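Local atomic coordinates of 82 prophage-derived uncharacterized protein ybcO (Escherichia coli K-12, PDB entry 3G27), a protein that is predicted to act as a nuclease and binds a zinc ion through four cysteines. Residues A[15-20]-A[74-79]. Residues are numbered along the deposited sequence; the frame is centred on the assembly and turned at random. Where two conformers were deposited one is given.
Sequences VRIPGV and KECALE. With CA (calcium ion), chain C.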
# COMPACT_ATOMS: atom_id res chain seq x y z
N VAL A 15 0.25 9.14 6.81
CA VAL A 15 0.65 9.53 5.43
C VAL A 15 1.86 10.46 5.54
O VAL A 15 2.88 10.24 4.90
CB VAL A 15 -0.49 10.27 4.67
CG1 VAL A 15 0.00 10.75 3.33
CG2 VAL A 15 -1.70 9.40 4.50
N ARG A 16 1.72 11.51 6.33
CA ARG A 16 2.82 12.41 6.68
C ARG A 16 3.61 12.95 5.49
O ARG A 16 4.84 12.86 5.47
CB ARG A 16 3.78 11.70 7.64
CG ARG A 16 3.08 10.74 8.62
CD ARG A 16 3.93 10.49 9.85
NE ARG A 16 3.64 9.21 10.50
CZ ARG A 16 4.39 8.13 10.35
NH1 ARG A 16 4.06 7.00 10.97
NH2 ARG A 16 5.46 8.17 9.57
N ILE A 17 2.92 13.54 4.51
CA ILE A 17 3.60 14.21 3.41
C ILE A 17 4.29 15.44 4.00
O ILE A 17 3.64 16.29 4.64
CB ILE A 17 2.65 14.64 2.27
CG1 ILE A 17 1.97 13.42 1.66
CG2 ILE A 17 3.44 15.41 1.22
CD1 ILE A 17 0.80 13.72 0.76
N PRO A 18 5.60 15.55 3.82
CA PRO A 18 6.26 16.71 4.39
C PRO A 18 5.64 18.03 3.95
O PRO A 18 5.27 18.18 2.80
CB PRO A 18 7.69 16.59 3.89
CG PRO A 18 7.89 15.11 3.69
CD PRO A 18 6.58 14.63 3.19
N GLY A 19 5.53 18.98 4.88
CA GLY A 19 4.99 20.29 4.58
C GLY A 19 3.49 20.25 4.63
O GLY A 19 2.86 20.93 5.45
N VAL A 20 2.93 19.42 3.76
CA VAL A 20 1.49 19.23 3.66
C VAL A 20 0.83 18.77 4.99
O VAL A 20 -0.21 19.29 5.41
CB VAL A 20 1.14 18.25 2.46
CG1 VAL A 20 -0.31 17.90 2.48
CG2 VAL A 20 1.58 18.82 1.12
N LYS A 74 1.00 9.46 -3.88
CA LYS A 74 0.49 8.08 -3.94
C LYS A 74 1.36 7.18 -3.13
O LYS A 74 0.87 6.38 -2.35
CB LYS A 74 0.44 7.53 -5.38
N GLU A 75 2.65 7.29 -3.33
CA GLU A 75 3.59 6.57 -2.52
C GLU A 75 3.33 6.76 -1.01
O GLU A 75 3.20 5.79 -0.27
CB GLU A 75 4.96 7.04 -2.89
CG GLU A 75 5.99 6.53 -1.99
CD GLU A 75 7.35 6.58 -2.60
OE1 GLU A 75 7.58 7.31 -3.61
OE2 GLU A 75 8.19 5.87 -2.03
N CYS A 76 3.21 8.01 -0.56
CA CYS A 76 2.92 8.29 0.85
C CYS A 76 1.58 7.74 1.32
O CYS A 76 1.48 7.22 2.42
CB CYS A 76 2.95 9.80 1.08
SG CYS A 76 4.62 10.48 0.83
N ALA A 77 0.56 7.83 0.48
CA ALA A 77 -0.78 7.32 0.80
C ALA A 77 -0.74 5.80 1.11
O ALA A 77 -1.32 5.31 2.11
CB ALA A 77 -1.72 7.59 -0.40
N LEU A 78 -0.05 5.08 0.24
CA LEU A 78 -0.03 3.63 0.27
C LEU A 78 0.86 3.14 1.40
O LEU A 78 0.52 2.18 2.11
CB LEU A 78 0.40 3.10 -1.09
CG LEU A 78 -0.62 3.12 -2.24
CD1 LEU A 78 0.04 2.75 -3.54
CD2 LEU A 78 -1.75 2.16 -1.94
N GLU A 79 1.99 3.82 1.58
CA GLU A 79 2.84 3.65 2.78
C GLU A 79 2.02 3.85 4.06
O GLU A 79 2.15 3.09 5.01
CB GLU A 79 4.00 4.63 2.76
CG GLU A 79 5.35 4.06 3.07
CD GLU A 79 6.46 4.90 2.45
OE1 GLU A 79 7.45 4.31 1.95
OE2 GLU A 79 6.33 6.15 2.46
CA CA C . 2.26 21.60 7.68
O HOH W 1 4.19 7.95 4.22
O HOH W 2 -0.21 21.43 6.98
O HOH W 3 2.23 21.36 10.04
O HOH W 4 4.31 20.00 8.04
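Beside the four-cysteine zinc site of this putative nuclease, the loop joining the first two metal ligands, Cys-13 and Cys-21, rests on the long helix 70-90, and Val-15 and Ile-17 make the contact by closing on Cys-76. The side chain of Val-15 is about 5 Å from the zinc ion. The CB of Cys-76 points at the loop and receives a methyl from Val-15 and a methylene from Ile-17: Val-15 CG1 lies 3.8 Å from Cys-76 CB, and Ile-17 CG1 reaches the same CB at 3.8 Å. The sulfur is turned to the Ile-17 branch; a chi1 of -66° puts SG anti to the carbonyl carbon of Cys-76, where it lies alongside Ile-17 CG1 at 4.0 Å. Val-15 holds CG1 opposite its backbone N (chi1 175°), and this methyl also lies against the helix backbone, 3.9 Å from Cys-76 O and slightly farther from Ala-77 N.

No direct hydrogen bond joins the two segments. Instead, a water donates to Val-15 O at 2.7 Å and may also donate weakly, at 3.3 Å, to Glu-79 OE2, one helical turn beyond Cys-76; more acceptors lie near this water than it has protons. Beyond the two segments, Val-15 also packs on the zinc ligand Cys-57 and, with Ala-77, on Ile-61 of helix 55-61, while Ile-17 touches Tyr-72. Farther along the loop, Gly-19 O binds the calcium ion at 2.4 Å, and Cys-21 O is a further ligand.

Cys-76 is not a zinc ligand; its CB, with SG beside Ile-17, gives the loop an apolar surface. The contact is thus mainly van der Waals in character, and its buried aliphatic groups join the zinc-bearing loop to the helix, with at most a weak water-mediated link between the polar groups.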